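Phosphoribosylaminoimidazole-succinocarboxamide synthase (Pyrococcus horikoshii, PDB 3U55) catalyses the ATP-dependent ligation of L-aspartate to the carboxylate of 5-amino-1-(5-phospho-D-ribosyl)imidazole-4-carboxylate, giving SAICAR in de novo purine biosynthesis. Local coordinates at residues 21-27 with 76-82; 47-52 with 224-228. Where two conformers were deposited one is given. Numbering follows the deposited sequence.

Contact 1: residues 21-27 with 76-82; sequences DKLIMEF and NRLIVEK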
ATOM      1  N   ASP A  21     -24.651 -10.419 -21.722  1.00 37.08           N
ATOM      2  CA  ASP A  21     -25.064  -9.083 -21.297  1.00 35.64           C
ATOM      3  C   ASP A  21     -25.343  -8.982 -19.801  1.00 33.48           C
ATOM      4  O   ASP A  21     -25.165  -7.917 -19.204  1.00 30.90           O
ATOM      5  CB  ASP A  21     -26.311  -8.640 -22.067  1.00 36.78           C
ATOM      6  CG  ASP A  21     -26.056  -8.470 -23.552  1.00 41.61           C
ATOM      7  OD1 ASP A  21     -26.773  -9.110 -24.350  1.00 46.04           O
ATOM      8  OD2 ASP A  21     -25.141  -7.699 -23.918  1.00 46.98           O
ATOM      9  N   LYS A  22     -25.793 -10.084 -19.207  1.00 31.55           N
ATOM     10  CA  LYS A  22     -26.263 -10.067 -17.826  1.00 31.04           C
ATOM     11  C   LYS A  22     -26.083 -11.396 -17.107  1.00 30.32           C
ATOM     12  O   LYS A  22     -25.840 -12.436 -17.724  1.00 30.67           O
ATOM     13  CB  LYS A  22     -27.733  -9.616 -17.761  1.00 31.68           C
ATOM     14  CG  LYS A  22     -28.696 -10.463 -18.588  1.00 33.87           C
ATOM     15  CD  LYS A  22     -30.136  -9.966 -18.490  1.00 40.14           C
ATOM     16  CE  LYS A  22     -30.351  -8.636 -19.212  1.00 42.27           C
ATOM     17  NZ  LYS A  22     -30.171  -8.744 -20.690  1.00 47.78           N
ATOM     18  N   LEU A  23     -26.193 -11.346 -15.785  1.00 28.90           N
ATOM     19  CA  LEU A  23     -26.168 -12.545 -14.961  1.00 27.97           C
ATOM     20  C   LEU A  23     -26.978 -12.335 -13.686  1.00 26.47           C
ATOM     21  O   LEU A  23     -27.471 -11.236 -13.421  1.00 25.64           O
ATOM     22  CB  LEU A  23     -24.731 -12.986 -14.645  1.00 27.71           C
ATOM     23  CG  LEU A  23     -23.792 -12.129 -13.789  1.00 29.61           C
ATOM     24  CD1 LEU A  23     -22.725 -13.023 -13.180  1.00 31.69           C
ATOM     25  CD2 LEU A  23     -23.149 -11.011 -14.609  1.00 27.86           C
ATOM     26  N   ILE A  24     -27.131 -13.406 -12.918  1.00 27.36           N
ATOM     27  CA  ILE A  24     -27.826 -13.332 -11.641  1.00 27.60           C
ATOM     28  C   ILE A  24     -26.816 -13.207 -10.514  1.00 26.27           C
ATOM     29  O   ILE A  24     -25.872 -13.993 -10.424  1.00 28.60           O
ATOM     30  CB  ILE A  24     -28.728 -14.570 -11.402  1.00 28.86           C
ATOM     31  CG1 ILE A  24     -29.885 -14.610 -12.413  1.00 29.56           C
ATOM     32  CG2 ILE A  24     -29.222 -14.620  -9.942  1.00 28.64           C
ATOM     33  CD1 ILE A  24     -30.884 -13.456 -12.321  1.00 34.88           C
ATOM     34  N   MET A  25     -27.009 -12.204  -9.669  1.00 25.40           N
ATOM     35  CA  MET A  25     -26.277 -12.126  -8.416  1.00 25.37           C
ATOM     36  C   MET A  25     -27.229 -12.508  -7.292  1.00 24.77           C
ATOM     37  O   MET A  25     -28.235 -11.832  -7.065  1.00 25.14           O
ATOM     38  CB  MET A  25     -25.700 -10.730  -8.191  1.00 25.32           C
ATOM     39  CG  MET A  25     -24.891 -10.595  -6.904  1.00 24.77           C
ATOM     40  SD  MET A  25     -24.023  -9.010  -6.818  1.00 24.51           S
ATOM     41  CE  MET A  25     -25.387  -7.868  -6.675  1.00 22.28           C
ATOM     42  N   GLU A  26     -26.900 -13.594  -6.601  1.00 25.62           N
ATOM     43  CA  GLU A  26     -27.770 -14.168  -5.572  1.00 26.46           C
ATOM     44  C   GLU A  26     -27.125 -14.058  -4.196  1.00 24.52           C
ATOM     45  O   GLU A  26     -25.991 -14.479  -4.009  1.00 24.88           O
ATOM     46  CB  GLU A  26     -28.078 -15.628  -5.912  1.00 27.34           C
ATOM     47  CG  GLU A  26     -28.965 -16.356  -4.907  1.00 33.86           C
ATOM     48  CD  GLU A  26     -29.088 -17.834  -5.216  1.00 41.51           C
ATOM     49  OE1 GLU A  26     -28.739 -18.652  -4.338  1.00 46.72           O
ATOM     50  OE2 GLU A  26     -29.518 -18.177  -6.338  1.00 43.36           O
ATOM     51  N   PHE A  27     -27.857 -13.485  -3.243  1.00 23.80           N
ATOM     52  CA  PHE A  27     -27.352 -13.276  -1.887  1.00 22.66           C
ATOM     53  C   PHE A  27     -27.748 -14.449  -0.991  1.00 23.33           C
ATOM     54  O   PHE A  27     -28.915 -14.837  -0.949  1.00 22.10           O
ATOM     55  CB  PHE A  27     -27.903 -11.972  -1.308  1.00 22.15           C
ATOM     56  CG  PHE A  27     -27.396 -10.722  -1.993  1.00 24.19           C
ATOM     57  CD1 PHE A  27     -26.505  -9.878  -1.343  1.00 25.26           C
ATOM     58  CD2 PHE A  27     -27.827 -10.380  -3.270  1.00 26.17           C
ATOM     59  CE1 PHE A  27     -26.041  -8.714  -1.957  1.00 23.37           C
ATOM     60  CE2 PHE A  27     -27.368  -9.222  -3.897  1.00 27.22           C
ATOM     61  CZ  PHE A  27     -26.476  -8.386  -3.238  1.00 25.94           C
ATOM     62  N   ASN A  76     -33.872 -13.419  -3.280  1.00 27.08           N
ATOM     63  CA  ASN A  76     -32.607 -12.749  -2.978  1.00 26.28           C
ATOM     64  C   ASN A  76     -31.738 -12.582  -4.222  1.00 25.88           C
ATOM     65  O   ASN A  76     -30.507 -12.550  -4.122  1.00 26.90           O
ATOM     66  CB  ASN A  76     -31.815 -13.551  -1.947  1.00 25.43           C
ATOM     67  CG  ASN A  76     -32.547 -13.718  -0.633  1.00 26.79           C
ATOM     68  OD1 ASN A  76     -33.586 -13.097  -0.394  1.00 25.99           O
ATOM     69  ND2 ASN A  76     -32.000 -14.560   0.236  1.00 26.73           N
ATOM     70  N   ARG A  77     -32.382 -12.479  -5.381  1.00 25.44           N
ATOM     71  CA  ARG A  77     -31.694 -12.449  -6.673  0.50 25.28           C
ATOM     72  C   ARG A  77     -31.773 -11.078  -7.331  1.00 25.02           C
ATOM     73  O   ARG A  77     -32.857 -10.481  -7.416  1.00 24.96           O
ATOM     74  CB  ARG A  77     -32.297 -13.491  -7.627  0.50 25.18           C
ATOM     75  CG  ARG A  77     -32.189 -14.935  -7.165  0.50 26.20           C
ATOM     76  CD  ARG A  77     -32.886 -15.870  -8.148  0.50 25.73           C
ATOM     77  NE  ARG A  77     -34.311 -15.571  -8.273  0.50 27.21           N
ATOM     78  CZ  ARG A  77     -35.264 -16.170  -7.563  0.50 24.54           C
ATOM     79  NH1 ARG A  77     -34.946 -17.101  -6.674  0.50 25.92           N
ATOM     80  NH2 ARG A  77     -36.534 -15.833  -7.738  0.50 21.69           N
ATOM     81  N   LEU A  78     -30.625 -10.586  -7.794  1.00 24.36           N
ATOM     82  CA  LEU A  78     -30.556  -9.368  -8.587  1.00 23.64           C
ATOM     83  C   LEU A  78     -30.080  -9.736  -9.984  1.00 22.79           C
ATOM     84  O   LEU A  78     -29.268 -10.644 -10.149  1.00 25.08           O
ATOM     85  CB  LEU A  78     -29.585  -8.344  -7.976  1.00 24.75           C
ATOM     86  CG  LEU A  78     -29.762  -7.793  -6.556  1.00 26.43           C
ATOM     87  CD1 LEU A  78     -29.008  -6.459  -6.422  1.00 20.15           C
ATOM     88  CD2 LEU A  78     -31.226  -7.614  -6.204  1.00 24.11           C
ATOM     89  N   ILE A  79     -30.601  -9.035 -10.985  1.00 22.65           N
ATOM     90  CA  ILE A  79     -30.067  -9.125 -12.336  1.00 21.04           C
ATOM     91  C   ILE A  79     -29.075  -7.983 -12.493  1.00 19.05           C
ATOM     92  O   ILE A  79     -29.407  -6.828 -12.236  1.00 18.63           O
ATOM     93  CB  ILE A  79     -31.155  -9.026 -13.412  1.00 21.39           C
ATOM     94  CG1 ILE A  79     -32.254 -10.065 -13.159  1.00 23.27           C
ATOM     95  CG2 ILE A  79     -30.544  -9.251 -14.797  1.00 19.78           C
ATOM     96  CD1 ILE A  79     -33.527  -9.798 -13.925  1.00 25.64           C
ATOM     97  N   VAL A  80     -27.858  -8.338 -12.894  1.00 19.86           N
ATOM     98  CA  VAL A  80     -26.747  -7.400 -12.987  1.00 18.62           C
ATOM     99  C   VAL A  80     -26.073  -7.503 -14.354  1.00 18.86           C
ATOM    100  O   VAL A  80     -26.128  -8.549 -15.009  1.00 17.99           O
ATOM    101  CB  VAL A  80     -25.704  -7.595 -11.830  1.00 17.04           C
ATOM    102  CG1 VAL A  80     -26.345  -7.336 -10.463  1.00 14.29           C
ATOM    103  CG2 VAL A  80     -25.061  -8.989 -11.870  1.00 20.17           C
ATOM    104  N   GLU A  81     -25.466  -6.401 -14.781  1.00 19.00           N
ATOM    105  CA  GLU A  81     -24.734  -6.321 -16.038  1.00 18.54           C
ATOM    106  C   GLU A  81     -23.437  -7.129 -15.948  1.00 18.85           C
ATOM    107  O   GLU A  81     -22.727  -7.056 -14.941  1.00 17.21           O
ATOM    108  CB  GLU A  81     -24.424  -4.852 -16.314  1.00 19.56           C
ATOM    109  CG  GLU A  81     -23.769  -4.554 -17.644  1.00 22.34           C
ATOM    110  CD  GLU A  81     -23.458  -3.076 -17.811  1.00 25.52           C
ATOM    111  OE1 GLU A  81     -23.621  -2.310 -16.835  1.00 28.07           O
ATOM    112  OE2 GLU A  81     -23.050  -2.682 -18.922  1.00 29.80           O
ATOM    113  N   LYS A  82     -23.138  -7.910 -16.985  1.00 17.67           N
ATOM    114  CA  LYS A  82     -21.838  -8.576 -17.092  1.00 19.23           C
ATOM    115  C   LYS A  82     -20.739  -7.551 -17.386  1.00 18.24           C
ATOM    116  O   LYS A  82     -20.910  -6.673 -18.234  1.00 17.71           O
ATOM    117  CB  LYS A  82     -21.848  -9.669 -18.175  1.00 20.86           C
ATOM    118  CG  LYS A  82     -20.592 -10.538 -18.189  1.00 26.04           C
ATOM    119  CD  LYS A  82     -20.622 -11.614 -19.271  1.00 31.49           C
ATOM    120  CE  LYS A  82     -19.428 -12.546 -19.117  1.00 37.42           C
ATOM    121  NZ  LYS A  82     -19.326 -13.561 -20.206  1.00 42.77           N
TER
HETATM  122  O   HOH W   1     -22.638  -6.121 -20.259  1.00 30.73           O
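Six backbone hydrogen bonds zip strands 22-27 and 77-81 into an antiparallel pair. L23 and V80 bond reciprocally, N of L23 to O of V80 at 2.9 Å and N of V80 to O of L23 at 3.0 Å; M25 and L78 do the same, both bonds being 2.8 Å long. The ladder runs past the strand ends, with K82 N to D21 O at 3.0 Å and F27 N to N76 O at 2.9 Å, and a water bridges the carbonyls of D21 and K82. Between these rungs lie the non-hydrogen-bonded pairs K22–E81, I24–I79 and E26–R77. Alternation then sorts the side chains. L23, M25, L78 and V80 share one face, where M25 CE lies 3.9 Å from both L78 CD1 and V80 CG1; I24, I79, E26 and R77 share the other. The two strands form the centre of a four-stranded antiparallel sheet, flanked by strands 13-17 and 69-72, and F27 and L78 pack the face bearing L23, M25 and V80 onto helix 45-62.

Contact 2: residues 47-52 with 224-228; sequences WLNAQL and YKEIY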
ATOM      1  N   TRP A  47     -31.609 -11.878   2.163  1.00 21.41           N
ATOM      2  CA  TRP A  47     -32.704 -10.985   1.794  1.00 21.53           C
ATOM      3  C   TRP A  47     -32.381  -9.533   2.130  1.00 21.23           C
ATOM      4  O   TRP A  47     -32.534  -8.649   1.285  1.00 20.22           O
ATOM      5  CB  TRP A  47     -34.014 -11.417   2.463  1.00 23.53           C
ATOM      6  CG  TRP A  47     -35.227 -10.700   1.940  1.00 24.90           C
ATOM      7  CD1 TRP A  47     -36.033 -11.095   0.904  1.00 28.01           C
ATOM      8  CD2 TRP A  47     -35.776  -9.471   2.428  1.00 27.74           C
ATOM      9  NE1 TRP A  47     -37.047 -10.187   0.718  1.00 30.15           N
ATOM     10  CE2 TRP A  47     -36.912  -9.178   1.637  1.00 30.60           C
ATOM     11  CE3 TRP A  47     -35.417  -8.584   3.455  1.00 29.90           C
ATOM     12  CZ2 TRP A  47     -37.692  -8.037   1.841  1.00 29.45           C
ATOM     13  CZ3 TRP A  47     -36.195  -7.451   3.658  1.00 30.64           C
ATOM     14  CH2 TRP A  47     -37.322  -7.190   2.853  1.00 30.86           C
ATOM     15  N   LEU A  48     -31.914  -9.299   3.354  1.00 20.65           N
ATOM     16  CA  LEU A  48     -31.538  -7.959   3.797  1.00 20.78           C
ATOM     17  C   LEU A  48     -30.430  -7.344   2.945  1.00 19.98           C
ATOM     18  O   LEU A  48     -30.559  -6.207   2.491  1.00 20.87           O
ATOM     19  CB  LEU A  48     -31.149  -7.969   5.279  1.00 19.40           C
ATOM     20  CG  LEU A  48     -32.327  -8.233   6.226  1.00 19.41           C
ATOM     21  CD1 LEU A  48     -31.834  -8.743   7.581  1.00 17.89           C
ATOM     22  CD2 LEU A  48     -33.214  -6.992   6.376  1.00 21.08           C
ATOM     23  N   ASN A  49     -29.355  -8.094   2.720  1.00 20.29           N
ATOM     24  CA  ASN A  49     -28.245  -7.600   1.898  1.00 19.37           C
ATOM     25  C   ASN A  49     -28.656  -7.311   0.452  1.00 20.11           C
ATOM     26  O   ASN A  49     -28.219  -6.311  -0.131  1.00 20.28           O
ATOM     27  CB  ASN A  49     -27.045  -8.553   1.952  1.00 19.36           C
ATOM     28  CG  ASN A  49     -26.370  -8.571   3.318  1.00 17.52           C
ATOM     29  OD1 ASN A  49     -26.624  -7.713   4.158  1.00 20.76           O
ATOM     30  ND2 ASN A  49     -25.518  -9.563   3.544  1.00 23.46           N
ATOM     31  N   ALA A  50     -29.510  -8.168  -0.110  1.00 20.04           N
ATOM     32  CA  ALA A  50     -30.048  -7.954  -1.456  1.00 19.85           C
ATOM     33  C   ALA A  50     -30.871  -6.664  -1.525  1.00 20.33           C
ATOM     34  O   ALA A  50     -30.644  -5.826  -2.406  1.00 17.02           O
ATOM     35  CB  ALA A  50     -30.882  -9.147  -1.901  1.00 20.34           C
ATOM     36  N   GLN A  51     -31.804  -6.511  -0.584  1.00 19.35           N
ATOM     37  CA  GLN A  51     -32.701  -5.355  -0.531  1.00 20.40           C
ATOM     38  C   GLN A  51     -31.939  -4.048  -0.329  1.00 19.25           C
ATOM     39  O   GLN A  51     -32.213  -3.045  -1.001  1.00 17.73           O
ATOM     40  CB  GLN A  51     -33.746  -5.517   0.580  1.00 21.44           C
ATOM     41  CG  GLN A  51     -34.747  -6.641   0.364  1.00 25.94           C
ATOM     42  CD  GLN A  51     -35.609  -6.451  -0.870  1.00 32.63           C
ATOM     43  OE1 GLN A  51     -36.237  -5.410  -1.053  1.00 34.26           O
ATOM     44  NE2 GLN A  51     -35.649  -7.466  -1.719  1.00 34.96           N
ATOM     45  N   LEU A  52     -30.985  -4.067   0.597  1.00 17.31           N
ATOM     46  CA  LEU A  52     -30.169  -2.884   0.870  1.00 17.19           C
ATOM     47  C   LEU A  52     -29.256  -2.516  -0.308  1.00 15.62           C
ATOM     48  O   LEU A  52     -29.056  -1.331  -0.596  1.00 17.23           O
ATOM     49  CB  LEU A  52     -29.380  -3.061   2.168  1.00 16.38           C
ATOM     50  CG  LEU A  52     -30.249  -3.041   3.429  1.00 17.43           C
ATOM     51  CD1 LEU A  52     -29.486  -3.585   4.625  1.00 18.13           C
ATOM     52  CD2 LEU A  52     -30.791  -1.640   3.720  1.00 18.83           C
ATOM     53  N   TYR A 224     -28.819  -5.915  11.302  1.00 24.60           N
ATOM     54  CA  TYR A 224     -29.097  -5.705   9.876  1.00 24.14           C
ATOM     55  C   TYR A 224     -30.542  -5.254   9.645  1.00 25.42           C
ATOM     56  O   TYR A 224     -30.811  -4.460   8.737  1.00 24.68           O
ATOM     57  CB  TYR A 224     -28.803  -6.976   9.063  1.00 23.12           C
ATOM     58  CG  TYR A 224     -27.337  -7.270   8.771  1.00 20.51           C
ATOM     59  CD1 TYR A 224     -26.336  -7.018   9.718  1.00 19.56           C
ATOM     60  CD2 TYR A 224     -26.957  -7.838   7.553  1.00 18.86           C
ATOM     61  CE1 TYR A 224     -24.992  -7.310   9.454  1.00 16.61           C
ATOM     62  CE2 TYR A 224     -25.622  -8.131   7.278  1.00 19.18           C
ATOM     63  CZ  TYR A 224     -24.647  -7.868   8.232  1.00 18.29           C
ATOM     64  OH  TYR A 224     -23.328  -8.155   7.951  1.00 15.94           O
ATOM     65  N   LYS A 225     -31.463  -5.766  10.466  1.00 26.38           N
ATOM     66  CA  LYS A 225     -32.863  -5.328  10.433  1.00 27.85           C
ATOM     67  C   LYS A 225     -32.976  -3.854  10.801  1.00 28.27           C
ATOM     68  O   LYS A 225     -33.729  -3.109  10.169  1.00 29.23           O
ATOM     69  CB  LYS A 225     -33.725  -6.144  11.401  1.00 27.74           C
ATOM     70  CG  LYS A 225     -34.140  -7.518  10.905  1.00 30.38           C
ATOM     71  CD  LYS A 225     -34.913  -8.255  11.997  1.00 35.09           C
ATOM     72  CE  LYS A 225     -35.531  -9.540  11.486  1.00 39.29           C
ATOM     73  NZ  LYS A 225     -36.261 -10.270  12.562  1.00 43.32           N
ATOM     74  N   GLU A 226     -32.223  -3.450  11.823  1.00 28.97           N
ATOM     75  CA  GLU A 226     -32.247  -2.082  12.335  1.00 30.20           C
ATOM     76  C   GLU A 226     -31.823  -1.106  11.240  1.00 29.13           C
ATOM     77  O   GLU A 226     -32.472  -0.080  11.036  1.00 29.36           O
ATOM     78  CB  GLU A 226     -31.334  -1.955  13.559  1.00 31.66           C
ATOM     79  CG  GLU A 226     -31.991  -1.294  14.770  1.00 38.10           C
ATOM     80  CD  GLU A 226     -31.727   0.196  14.859  1.00 42.99           C
ATOM     81  OE1 GLU A 226     -32.662   0.989  14.604  1.00 43.72           O
ATOM     82  OE2 GLU A 226     -30.584   0.574  15.196  1.00 45.41           O
ATOM     83  N   ILE A 227     -30.743  -1.445  10.534  1.00 28.29           N
ATOM     84  CA  ILE A 227     -30.298  -0.691   9.360  1.00 27.87           C
ATOM     85  C   ILE A 227     -31.415  -0.592   8.328  1.00 27.20           C
ATOM     86  O   ILE A 227     -31.743   0.503   7.863  1.00 27.52           O
ATOM     87  CB  ILE A 227     -29.026  -1.322   8.713  1.00 28.61           C
ATOM     88  CG1 ILE A 227     -27.798  -1.098   9.597  1.00 30.49           C
ATOM     89  CG2 ILE A 227     -28.785  -0.771   7.303  1.00 28.66           C
ATOM     90  CD1 ILE A 227     -27.321   0.365   9.685  1.00 33.62           C
ATOM     91  N   TYR A 228     -32.008  -1.737   7.989  1.00 26.22           N
ATOM     92  CA  TYR A 228     -33.074  -1.788   7.001  1.00 27.69           C
ATOM     93  C   TYR A 228     -34.259  -0.911   7.415  1.00 27.66           C
ATOM     94  O   TYR A 228     -34.798  -0.167   6.595  1.00 27.49           O
ATOM     95  CB  TYR A 228     -33.524  -3.236   6.753  1.00 27.17           C
ATOM     96  CG  TYR A 228     -34.660  -3.368   5.758  1.00 32.14           C
ATOM     97  CD1 TYR A 228     -35.989  -3.254   6.170  1.00 35.67           C
ATOM     98  CD2 TYR A 228     -34.409  -3.607   4.406  1.00 34.90           C
ATOM     99  CE1 TYR A 228     -37.040  -3.366   5.262  1.00 38.37           C
ATOM    100  CE2 TYR A 228     -35.460  -3.726   3.488  1.00 37.54           C
ATOM    101  CZ  TYR A 228     -36.770  -3.607   3.927  1.00 36.73           C
ATOM    102  OH  TYR A 228     -37.817  -3.721   3.040  1.00 38.40           O
TER
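Helices 45-62 and 220-232 illustrate how side chains alone can join two helices: the short segments run roughly parallel, their axes 10.3 Å apart at closest approach and inclined at 27°. Apolar packing dominates. Y228 is a knob in a hole made by W47, L48, Q51 and L52, residues spaced i, i+1, i+4 and i+5, so that Y228 sits among residues of two successive turns. L48 touches residues one turn apart on the partner, CD1 lying 3.8 Å from Y224 CB and CD2 3.8 Å from Y228 CB, while L52 CD1 meets I227 CG2 at 3.9 Å. The aromatic contribution is an oblique pairing of the W47 six-membered ring with the Y228 ring, centroids 5.4 Å apart and planes at 51°; W47 also meets the ring of the C-terminal F238. Polar atoms at the interface form no hydrogen bond between the segments. N49 OD1 lies against a ring carbon of Y224, CE2, at 3.3 Å and is buried with no polar partner in the model, whereas the hydroxyl of Y224 bonds to D195. Cohesion between these segments therefore comes from shape complementarity and apolar burial, with each helix satisfying its own backbone and the Y224 hydroxyl tying helix 220-232 to the loop holding D195.

The two contacts contrast two general ways of joining distant parts of a chain. Contact 1 is partly buried, with exposed residues at its margins, and is held chiefly by main-chain hydrogen bonds, with side chains sorted by sheet face. Contact 2 is buried, and its interface is built from side chains because helical backbones are already internally bonded. They share no secondary-structure element, yet they touch through helix 45-62: F27 CD2 lies 3.6 Å from A50 CB, F27 CD1 3.6 Å from N49 CB, and N76 OD1 3.2 Å from W47 CA, so this one helix packs against both the sheet of contact 1 and helix 220-232.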